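Local coordinates for endo-1,3-beta-glucanase, family GH16 (Zobellia galactanivorans, PDB 4BPZ), which hydrolyses the algal storage glucan laminarin, probably by cutting internal 1,3-beta-glucosidic bonds, through a glycoside hydrolase family 16 domain that makes up this chain, at residues K108-P112 with A229-G235; I66-E71 with D81-L87; A113-A119 with P221-N227. The protein carries 1 engineered substitution. All coordinates share one frame; numbering follows the deposited sequence. Where two conformers were deposited one is given.

Contact 1 of 3, residues K108-P112 with A229-G235; sequences KGTWP and AMGGTLG. With GLC (alpha-D-glucopyranose), chain C.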
loop_
_atom_site.group_PDB
_atom_site.type_symbol
_atom_site.label_atom_id
_atom_site.label_comp_id
_atom_site.label_asym_id
_atom_site.label_seq_id
_atom_site.Cartn_x
_atom_site.Cartn_y
_atom_site.Cartn_z
ATOM N N LYS A 108 -7.369 -2.776 -16.759
ATOM C CA LYS A 108 -6.037 -3.178 -17.105
ATOM C C LYS A 108 -5.046 -2.029 -16.934
ATOM O O LYS A 108 -5.394 -0.904 -17.263
ATOM C CB LYS A 108 -6.017 -3.697 -18.587
ATOM C CG LYS A 108 -4.708 -4.292 -19.028
ATOM C CD LYS A 108 -4.916 -5.009 -20.394
ATOM C CE LYS A 108 -3.524 -5.450 -20.838
ATOM N NZ LYS A 108 -3.476 -6.417 -21.981
ATOM N N GLY A 109 -3.837 -2.350 -16.487
ATOM C CA GLY A 109 -2.808 -1.354 -16.288
ATOM C C GLY A 109 -2.678 -0.814 -14.862
ATOM O O GLY A 109 -1.684 -0.153 -14.566
ATOM N N THR A 110 -3.699 -1.035 -14.041
ATOM C CA THR A 110 -3.712 -0.543 -12.675
ATOM C C THR A 110 -3.009 -1.533 -11.737
ATOM O O THR A 110 -3.095 -2.765 -11.880
ATOM C CB THR A 110 -5.160 -0.317 -12.208
ATOM O OG1 THR A 110 -5.861 -1.585 -12.215
ATOM C CG2 THR A 110 -5.920 0.693 -13.003
ATOM N N TRP A 111 -2.330 -0.953 -10.742
ATOM C CA TRP A 111 -1.531 -1.700 -9.769
ATOM C C TRP A 111 -1.854 -1.166 -8.392
ATOM O O TRP A 111 -1.072 -0.322 -7.844
ATOM C CB TRP A 111 -0.058 -1.604 -10.158
ATOM C CG TRP A 111 0.922 -2.275 -9.251
ATOM C CD1 TRP A 111 0.676 -3.105 -8.174
ATOM C CD2 TRP A 111 2.348 -2.142 -9.366
ATOM N NE1 TRP A 111 1.898 -3.492 -7.596
ATOM C CE2 TRP A 111 2.900 -2.895 -8.315
ATOM C CE3 TRP A 111 3.186 -1.490 -10.258
ATOM C CZ2 TRP A 111 4.277 -3.010 -8.151
ATOM C CZ3 TRP A 111 4.581 -1.609 -10.106
ATOM C CH2 TRP A 111 5.102 -2.377 -9.066
ATOM N N PRO A 112 -2.926 -1.554 -7.787
ATOM C CA PRO A 112 -3.251 -1.089 -6.423
ATOM C C PRO A 112 -2.414 -1.844 -5.404
ATOM O O PRO A 112 -2.001 -2.987 -5.627
ATOM C CB PRO A 112 -4.744 -1.514 -6.256
ATOM C CG PRO A 112 -4.807 -2.824 -7.068
ATOM C CD PRO A 112 -3.952 -2.538 -8.308
ATOM N N ALA A 229 -0.566 2.459 -8.452
ATOM C CA ALA A 229 0.435 2.770 -9.478
ATOM C C ALA A 229 -0.175 2.463 -10.837
ATOM O O ALA A 229 -1.074 1.632 -10.961
ATOM C CB ALA A 229 1.683 1.947 -9.216
ATOM N N MET A 230 0.348 3.094 -11.856
ATOM C CA MET A 230 -0.049 2.831 -13.281
ATOM C C MET A 230 1.146 2.286 -14.032
ATOM O O MET A 230 2.229 2.855 -14.006
ATOM C CB MET A 230 -0.531 4.076 -13.922
ATOM C CG MET A 230 -1.871 4.582 -13.395
ATOM S SD MET A 230 -3.261 3.387 -13.532
ATOM C CE MET A 230 -3.310 3.104 -15.318
ATOM N N GLY A 231 0.929 1.171 -14.734
ATOM C CA GLY A 231 2.018 0.581 -15.511
ATOM C C GLY A 231 3.120 0.080 -14.607
ATOM O O GLY A 231 2.931 -0.356 -13.471
ATOM N N GLY A 232 4.343 0.118 -15.174
ATOM C CA GLY A 232 5.484 -0.427 -14.456
ATOM C C GLY A 232 5.465 -1.931 -14.313
ATOM O O GLY A 232 4.685 -2.653 -14.993
ATOM N N THR A 233 6.282 -2.449 -13.420
ATOM C CA THR A 233 6.523 -3.914 -13.265
ATOM C C THR A 233 5.268 -4.706 -13.259
ATOM O O THR A 233 5.065 -5.666 -14.005
ATOM C CB THR A 233 7.383 -4.208 -12.018
ATOM O OG1 THR A 233 8.524 -3.339 -12.075
ATOM C CG2 THR A 233 7.872 -5.671 -12.002
ATOM N N LEU A 234 4.419 -4.381 -12.289
ATOM C CA LEU A 234 3.175 -5.109 -12.093
ATOM C C LEU A 234 1.967 -4.444 -12.695
ATOM O O LEU A 234 0.960 -5.153 -12.861
ATOM C CB LEU A 234 2.935 -5.448 -10.663
ATOM C CG LEU A 234 3.881 -6.463 -9.999
ATOM C CD1 LEU A 234 3.350 -6.881 -8.592
ATOM C CD2 LEU A 234 4.279 -7.650 -10.845
ATOM N N GLY A 235 1.983 -3.172 -13.062
ATOM C CA GLY A 235 0.871 -2.624 -13.771
ATOM C C GLY A 235 0.806 -3.129 -15.214
ATOM O O GLY A 235 -0.297 -3.391 -15.735
HETATM C C1 GLC C . 6.057 -3.984 -3.074
HETATM C C2 GLC C . 7.279 -3.500 -3.925
HETATM C C3 GLC C . 7.202 -1.968 -3.983
HETATM C C4 GLC C . 5.906 -1.528 -4.509
HETATM C C5 GLC C . 4.904 -1.971 -3.470
HETATM C C6 GLC C . 3.475 -1.604 -3.800
HETATM O O1 GLC C . 6.244 -3.809 -1.685
HETATM O O2 GLC C . 8.436 -3.979 -3.289
HETATM O O3 GLC C . 8.305 -1.468 -4.851
HETATM O O4 GLC C . 5.900 -0.098 -4.682
HETATM O O5 GLC C . 4.942 -3.415 -3.410
HETATM O O6 GLC C . 3.045 -2.179 -5.029
#

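Contact 2 of 3, residues I66-E71 with D81-L87; sequences IRAIKE and DYTSARL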
loop_
_atom_site.group_PDB
_atom_site.type_symbol
_atom_site.label_atom_id
_atom_site.label_comp_id
_atom_site.label_asym_id
_atom_site.label_seq_id
_atom_site.Cartn_x
_atom_site.Cartn_y
_atom_site.Cartn_z
ATOM N N ILE A 66 -9.232 6.299 -3.942
ATOM C CA ILE A 66 -8.032 6.730 -4.646
ATOM C C ILE A 66 -8.350 6.513 -6.131
ATOM O O ILE A 66 -8.917 5.474 -6.503
ATOM C CB ILE A 66 -6.775 5.904 -4.222
ATOM C CG1 ILE A 66 -6.532 6.218 -2.737
ATOM C CG2 ILE A 66 -5.604 6.261 -5.100
ATOM C CD1 ILE A 66 -5.464 5.257 -2.106
ATOM N N ARG A 67 -8.045 7.523 -6.946
ATOM C CA ARG A 67 -8.444 7.505 -8.377
ATOM C C ARG A 67 -7.243 7.790 -9.202
ATOM O O ARG A 67 -6.578 8.830 -9.060
ATOM C CB ARG A 67 -9.560 8.535 -8.551
ATOM C CG ARG A 67 -9.990 8.677 -10.040
ATOM C CD ARG A 67 -11.303 9.383 -10.214
ATOM N NE ARG A 67 -11.285 10.696 -9.552
ATOM C CZ ARG A 67 -12.364 11.353 -9.099
ATOM N NH1 ARG A 67 -13.589 10.840 -9.305
ATOM N NH2 ARG A 67 -12.181 12.489 -8.435
ATOM N N ALA A 68 -6.943 6.849 -10.120
ATOM C CA ALA A 68 -5.887 7.016 -11.114
ATOM C C ALA A 68 -6.525 7.543 -12.398
ATOM O O ALA A 68 -7.610 7.074 -12.784
ATOM C CB ALA A 68 -5.228 5.698 -11.378
ATOM N N ILE A 69 -5.849 8.439 -13.085
ATOM C CA ILE A 69 -6.426 9.159 -14.249
ATOM C C ILE A 69 -5.373 9.286 -15.302
ATOM O O ILE A 69 -4.213 9.595 -15.035
ATOM C CB ILE A 69 -6.891 10.563 -13.872
ATOM C CG1 ILE A 69 -7.785 10.600 -12.646
ATOM C CG2 ILE A 69 -7.586 11.225 -15.045
ATOM C CD1 ILE A 69 -8.129 11.978 -12.149
ATOM N N LYS A 70 -5.759 9.048 -16.578
ATOM C CA LYS A 70 -4.873 9.421 -17.703
ATOM C C LYS A 70 -4.986 10.921 -17.858
ATOM O O LYS A 70 -6.067 11.482 -18.227
ATOM C CB LYS A 70 -5.320 8.694 -18.984
ATOM C CG LYS A 70 -4.367 8.981 -20.156
ATOM C CD LYS A 70 -4.701 8.109 -21.329
ATOM C CE LYS A 70 -3.622 8.261 -22.398
ATOM N NZ LYS A 70 -3.945 7.318 -23.513
ATOM N N GLU A 71 -3.893 11.620 -17.597
ATOM C CA GLU A 71 -3.877 13.083 -17.440
ATOM C C GLU A 71 -2.428 13.476 -17.505
ATOM O O GLU A 71 -1.583 12.961 -16.735
ATOM C CB GLU A 71 -4.441 13.430 -15.976
ATOM C CG GLU A 71 -4.266 14.863 -15.643
ATOM C CD GLU A 71 -4.657 15.242 -14.244
ATOM O OE1 GLU A 71 -5.058 14.383 -13.410
ATOM O OE2 GLU A 71 -4.613 16.483 -13.971
ATOM N N ASP A 81 2.104 10.883 -17.737
ATOM C CA ASP A 81 0.832 10.763 -18.482
ATOM C C ASP A 81 -0.328 10.285 -17.608
ATOM O O ASP A 81 -1.453 10.174 -18.104
ATOM C CB ASP A 81 1.013 9.727 -19.606
ATOM C CG ASP A 81 1.951 10.202 -20.676
ATOM O OD1 ASP A 81 2.155 11.441 -20.789
ATOM O OD2 ASP A 81 2.480 9.332 -21.406
ATOM N N TYR A 82 -0.093 9.991 -16.314
ATOM C CA TYR A 82 -1.099 9.529 -15.395
ATOM C C TYR A 82 -0.902 10.221 -14.074
ATOM O O TYR A 82 0.247 10.497 -13.687
ATOM C CB TYR A 82 -1.059 7.996 -15.158
ATOM C CG TYR A 82 -1.166 7.222 -16.457
ATOM C CD1 TYR A 82 0.010 6.932 -17.194
ATOM C CD2 TYR A 82 -2.378 6.869 -16.993
ATOM C CE1 TYR A 82 -0.074 6.316 -18.458
ATOM C CE2 TYR A 82 -2.502 6.219 -18.249
ATOM C CZ TYR A 82 -1.340 5.949 -18.941
ATOM O OH TYR A 82 -1.463 5.356 -20.169
ATOM N N THR A 83 -1.975 10.372 -13.335
ATOM C CA THR A 83 -1.916 10.843 -11.918
ATOM C C THR A 83 -2.648 9.874 -11.045
ATOM O O THR A 83 -3.580 9.143 -11.484
ATOM C CB THR A 83 -2.573 12.274 -11.810
ATOM O OG1 THR A 83 -3.924 12.162 -12.196
ATOM C CG2 THR A 83 -1.836 13.293 -12.589
ATOM N N SER A 84 -2.265 9.819 -9.771
ATOM C CA SER A 84 -2.884 8.959 -8.785
ATOM C C SER A 84 -2.572 9.557 -7.396
ATOM O O SER A 84 -2.110 10.698 -7.312
ATOM C CB SER A 84 -2.380 7.535 -8.972
ATOM O OG SER A 84 -3.061 6.647 -8.152
ATOM N N ALA A 85 -2.814 8.770 -6.353
ATOM C CA ALA A 85 -2.441 9.190 -4.997
ATOM C C ALA A 85 -1.746 8.030 -4.310
ATOM O O ALA A 85 -1.984 6.852 -4.582
ATOM C CB ALA A 85 -3.637 9.642 -4.195
ATOM N N ARG A 86 -0.859 8.435 -3.385
ATOM C CA ARG A 86 -0.057 7.518 -2.548
ATOM C C ARG A 86 -0.130 8.086 -1.097
ATOM O O ARG A 86 0.524 9.102 -0.825
ATOM C CB ARG A 86 1.392 7.412 -3.063
ATOM C CG ARG A 86 2.294 6.549 -2.224
ATOM C CD ARG A 86 3.547 6.263 -3.020
ATOM N NE ARG A 86 4.603 5.609 -2.191
ATOM C CZ ARG A 86 5.418 4.661 -2.644
ATOM N NH1 ARG A 86 5.210 4.021 -3.768
ATOM N NH2 ARG A 86 6.458 4.306 -1.853
ATOM N N LEU A 87 -0.889 7.450 -0.268
ATOM C CA LEU A 87 -1.105 7.863 1.137
ATOM C C LEU A 87 -0.201 7.048 2.035
ATOM O O LEU A 87 0.125 5.893 1.730
ATOM C CB LEU A 87 -2.516 7.621 1.567
ATOM C CG LEU A 87 -3.615 8.274 0.762
ATOM C CD1 LEU A 87 -4.986 7.950 1.358
ATOM C CD2 LEU A 87 -3.410 9.747 0.658
HETATM O O HOH W 1 -3.464 4.980 -22.021
#

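Contact 3 of 3, residues A113-A119 with P221-N227; sequences AIWTLGA and PHYLLLN. With GLC (alpha-D-glucopyranose), chain C.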
loop_
_atom_site.group_PDB
_atom_site.type_symbol
_atom_site.label_atom_id
_atom_site.label_comp_id
_atom_site.label_asym_id
_atom_site.label_seq_id
_atom_site.Cartn_x
_atom_site.Cartn_y
_atom_site.Cartn_z
ATOM N N ALA A 113 -2.214 -1.210 -4.239
ATOM C CA ALA A 113 -1.502 -1.866 -3.173
ATOM C C ALA A 113 -1.921 -1.326 -1.808
ATOM O O ALA A 113 -2.230 -0.138 -1.649
ATOM C CB ALA A 113 -0.002 -1.700 -3.330
ATOM N N ILE A 114 -1.888 -2.244 -0.845
ATOM C CA ILE A 114 -2.027 -1.990 0.606
ATOM C C ILE A 114 -0.732 -2.593 1.167
ATOM O O ILE A 114 -0.552 -3.820 1.038
ATOM C CB ILE A 114 -3.216 -2.680 1.195
ATOM C CG1 ILE A 114 -4.533 -2.269 0.483
ATOM C CG2 ILE A 114 -3.305 -2.390 2.711
ATOM C CD1 ILE A 114 -5.729 -3.142 0.829
ATOM N N TRP A 115 0.140 -1.816 1.787
ATOM C CA TRP A 115 1.440 -2.406 2.137
ATOM C C TRP A 115 2.071 -1.561 3.219
ATOM O O TRP A 115 1.505 -0.570 3.656
ATOM C CB TRP A 115 2.308 -2.536 0.879
ATOM C CG TRP A 115 2.583 -1.257 0.135
ATOM C CD1 TRP A 115 1.715 -0.443 -0.532
ATOM C CD2 TRP A 115 3.886 -0.714 -0.145
ATOM N NE1 TRP A 115 2.364 0.553 -1.200
ATOM C CE2 TRP A 115 3.694 0.397 -0.972
ATOM C CE3 TRP A 115 5.207 -1.084 0.208
ATOM C CZ2 TRP A 115 4.772 1.142 -1.536
ATOM C CZ3 TRP A 115 6.261 -0.371 -0.311
ATOM C CH2 TRP A 115 6.077 0.737 -1.175
ATOM N N THR A 116 3.209 -2.006 3.694
ATOM C CA THR A 116 3.935 -1.312 4.780
ATOM C C THR A 116 5.388 -1.110 4.375
ATOM O O THR A 116 5.951 -1.855 3.596
ATOM C CB THR A 116 3.895 -2.095 6.111
ATOM O OG1 THR A 116 4.852 -3.167 6.083
ATOM C CG2 THR A 116 2.509 -2.600 6.492
ATOM N N LEU A 117 5.957 -0.098 5.016
ATOM C CA LEU A 117 7.399 0.106 5.020
ATOM C C LEU A 117 7.828 0.266 6.476
ATOM O O LEU A 117 7.129 0.916 7.280
ATOM C CB LEU A 117 7.817 1.349 4.242
ATOM C CG LEU A 117 7.858 1.246 2.720
ATOM C CD1 LEU A 117 7.949 2.563 2.035
ATOM C CD2 LEU A 117 8.980 0.282 2.340
ATOM N N GLY A 118 9.038 -0.202 6.783
ATOM C CA GLY A 118 9.632 0.175 8.034
ATOM C C GLY A 118 9.717 1.672 8.166
ATOM O O GLY A 118 10.060 2.387 7.223
ATOM N N ALA A 119 9.401 2.146 9.405
ATOM C CA ALA A 119 9.411 3.586 9.638
ATOM C C ALA A 119 10.818 4.184 9.593
ATOM O O ALA A 119 10.906 5.436 9.549
ATOM C CB ALA A 119 8.708 3.971 10.933
ATOM N N PRO A 221 8.997 -0.290 14.156
ATOM C CA PRO A 221 7.715 0.256 13.635
ATOM C C PRO A 221 7.645 0.252 12.145
ATOM O O PRO A 221 8.651 0.543 11.470
ATOM C CB PRO A 221 7.685 1.694 14.176
ATOM C CG PRO A 221 8.434 1.564 15.555
ATOM C CD PRO A 221 9.635 0.662 15.123
ATOM N N HIS A 222 6.458 0.007 11.638
ATOM C CA HIS A 222 6.121 0.190 10.192
ATOM C C HIS A 222 4.966 1.137 10.094
ATOM O O HIS A 222 4.236 1.382 11.034
ATOM C CB HIS A 222 5.713 -1.177 9.562
ATOM C CG HIS A 222 6.831 -2.083 9.205
ATOM N ND1 HIS A 222 7.882 -2.487 9.945
ATOM C CD2 HIS A 222 6.910 -2.711 8.000
ATOM C CE1 HIS A 222 8.664 -3.293 9.152
ATOM N NE2 HIS A 222 8.053 -3.419 7.967
ATOM N N TYR A 223 4.831 1.761 8.917
ATOM C CA TYR A 223 3.664 2.537 8.554
ATOM C C TYR A 223 2.975 1.952 7.354
ATOM O O TYR A 223 3.574 1.186 6.580
ATOM C CB TYR A 223 3.984 4.033 8.362
ATOM C CG TYR A 223 4.993 4.323 7.312
ATOM C CD1 TYR A 223 4.629 4.509 5.951
ATOM C CD2 TYR A 223 6.368 4.393 7.619
ATOM C CE1 TYR A 223 5.570 4.784 4.993
ATOM C CE2 TYR A 223 7.316 4.670 6.660
ATOM C CZ TYR A 223 6.905 4.897 5.352
ATOM O OH TYR A 223 7.872 5.214 4.419
ATOM N N LEU A 224 1.710 2.285 7.181
ATOM C CA LEU A 224 0.867 1.756 6.109
ATOM C C LEU A 224 0.903 2.690 4.894
ATOM O O LEU A 224 0.948 3.931 5.029
ATOM C CB LEU A 224 -0.588 1.671 6.590
ATOM C CG LEU A 224 -1.587 0.928 5.705
ATOM C CD1 LEU A 224 -1.278 -0.584 5.742
ATOM C CD2 LEU A 224 -3.010 1.169 6.245
ATOM N N LEU A 225 0.872 2.099 3.687
ATOM C CA LEU A 225 0.743 2.785 2.453
ATOM C C LEU A 225 -0.471 2.301 1.680
ATOM O O LEU A 225 -0.753 1.089 1.681
ATOM C CB LEU A 225 1.993 2.620 1.565
ATOM C CG LEU A 225 3.340 3.146 2.140
ATOM C CD1 LEU A 225 4.081 2.078 2.913
ATOM C CD2 LEU A 225 4.208 3.731 1.064
ATOM N N LEU A 226 -1.123 3.218 0.957
ATOM C CA LEU A 226 -2.266 2.902 0.084
ATOM C C LEU A 226 -2.045 3.653 -1.206
ATOM O O LEU A 226 -1.813 4.872 -1.168
ATOM C CB LEU A 226 -3.573 3.454 0.702
ATOM C CG LEU A 226 -3.900 2.864 2.053
ATOM C CD1 LEU A 226 -5.067 3.716 2.652
ATOM C CD2 LEU A 226 -4.241 1.404 2.015
ATOM N N ASN A 227 -2.131 2.985 -2.351
ATOM C CA ASN A 227 -1.831 3.685 -3.605
ATOM C C ASN A 227 -2.436 2.936 -4.796
ATOM O O ASN A 227 -2.747 1.744 -4.679
ATOM C CB ASN A 227 -0.326 3.883 -3.816
ATOM C CG ASN A 227 0.408 2.591 -4.020
ATOM O OD1 ASN A 227 0.619 1.858 -3.049
ATOM N ND2 ASN A 227 0.694 2.225 -5.256
HETATM C C1 GLC C . 6.057 -3.984 -3.074
HETATM C C2 GLC C . 7.279 -3.500 -3.925
HETATM C C3 GLC C . 7.202 -1.968 -3.983
HETATM C C4 GLC C . 5.906 -1.528 -4.509
HETATM C C5 GLC C . 4.904 -1.971 -3.470
HETATM C C6 GLC C . 3.475 -1.604 -3.800
HETATM O O1 GLC C . 6.244 -3.809 -1.685
HETATM O O2 GLC C . 8.436 -3.979 -3.289
HETATM O O3 GLC C . 8.305 -1.468 -4.851
HETATM O O4 GLC C . 5.900 -0.098 -4.682
HETATM O O5 GLC C . 4.942 -3.415 -3.410
HETATM O O6 GLC C . 3.045 -2.179 -5.029
#

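Contact 1 of 3, residues K108-P112 with A229-G235
W111 lies with its indole against the short helical turn that follows strand 222-230, and L234 meets one face of the ring in a CH-pi contact. L234 CB stands 3.6 Å from the centroid of the six-membered ring, 17° off the ring normal, while L234 CD1 reaches 3.8 Å from W111 NE1. With CG anti to the backbone N (chi1 178°), the ring is carried off its strand and over the turn. At the ring edge G231 O approaches W111 CE3 to 3.4 Å, and A229 CB touches the same carbon obliquely. On the other face of the strand pair T110 and M230 run side by side, T110 CG2 being 3.8 Å from M230 SD; bends at chi2 and chi3 then bring M230 CE to G109 O.

Backbone bonds tie the strands in antiparallel fashion. W111 and A229 exchange a pair of bonds, and G231 N reaches G109 O at 2.9 Å, almost straight at 175°. A weaker CA-H...O contact joins G109 CA to G235 O (3.3 Å). G235 has to be small: a CB there would clash with both G109 O and G231 O.

The polar fringe leads into the glucan-binding cleft. W111 NE1 is hydrogen-bonded to E147, whose OE1 also bonds the glucose, and GLC O6 lies 3.1 Å from W111 NE1. An apolar face resting on L234 and an N-H committed to E147 together probably hold the rotation of the indole beside the sugar.

Contact 2 of 3, residues I66-E71 with D81-L87
E71 and T83 cross obliquely on antiparallel strands 63-75 and 82-93 of the family 16 beta-jelly roll, and their polar ends meet: T83 OG1 donates to E71 OE1 at 2.8 Å, coming from above the carboxylate plane, 38° out of it. The E71 chain is extended, and the T83 hydroxyl, lodged between T83's own N and carbonyl carbon (chi1 62°), is presented to the carboxylate. T83 CG2 lies 3.5 Å from the same E71 OE1. N56 ND2 is hydrogen-bonded to T83 OG1, and R53 makes a salt bridge with E71 OE2.

K70 and Y82 also cross, on the other face of the ladder. Here the aliphatic part of the lysine does the touching: K70 CB and Y82 CE2 are 3.8 Å apart. Beyond them one water, lying in the plane of the phenol ring, accepts from K70 NZ (2.8 Å) and bonds Y82 OH, while E240 O takes a further bond from the ammonium.

Further along, I66 turns toward its partner strand, its CG2 4.0 Å from A85 CB, and strand 82-93 continues to R86 of the glycan pocket. I69 and T83 exchange two backbone bonds, and E71 N adds a third to D81 O. The contact thus grades from hydrocarbon at I66 to charge at E71, where the arginine and the threonine hydroxyl would probably stabilise the carboxylate as an anion.

Contact 3 of 3, residues A113-A119 with P221-N227
L225 lies under the indole of W115, its CB 3.7 Å from the centroid of the five-membered ring and 20° off the normal, and this CH-pi contact opens an apolar row along one face of the strand pair. L225 sends its two branches different ways: CD2 lies below the rim of the indole, nearest W115 CZ2, and CD1 reaches L117 CG at 3.9 Å. L117 and Y223 then lie side by side, L117 CB 3.8 Å from Y223 CZ. The reverse face is mainly hydrocarbon round I114, where I114 CG2 touches L226 CD2 at 4.0 Å and strand 244-255 adds F247 and I249.

Strands 110-118 and 222-230 pair antiparallel here through alternating hydrogen-bonded and non-hydrogen-bonded positions, as neighbours in the concave sheet of the beta-jelly roll, the sandwich shared by family 16 and its concanavalin-like relatives. The sugar rests on that concave side: GLC C5 stands 3.4 Å above the W115 ring plane, over its centre, on the face opposite L225. The indole folds back over its own main chain, chi1 58°, and comes to lie flat between leucine and glucose. Were W115 an alanine, the glucose would probably lose its aromatic platform, L225 its cover and N227 OD1 its donor.

Farther out, G118 CA packs over the H222 ring, 3.7 Å from its centroid. At the polar edge W115 NE1 donates to N227 OD1 at 2.9 Å, the oxygen lying in the plane of the indole although ring and amide planes stand 71° apart. N227 ND2 has a weak bond to Y50 OH, Y223 OH is bonded to S121, and T116 OG1, on the I114 side, to the backbone N of I143.

Overall arrangement
Contacts 1 and 3 are successive lengths of one ladder between strands 110-118 and 222-230, their centres about 18 Å apart, with contact 3 nested in the loop that contact 1 closes. Both reach the same glucose, W111 from one and W115 from the other. Contact 2 precedes both in the chain and adds strand 82-93, the neighbour of 222-230. It adjoins contact 1 where M230 SD meets A68 CB at 3.7 Å, the two centres being about 11 Å apart. Toward contact 3, L87 N probably bonds L226 O (2.9 Å), and R86 NH2 lies 3.6 Å from W115 CZ2, extending the pocket from contact 2 with a weak bond to another glucose unit.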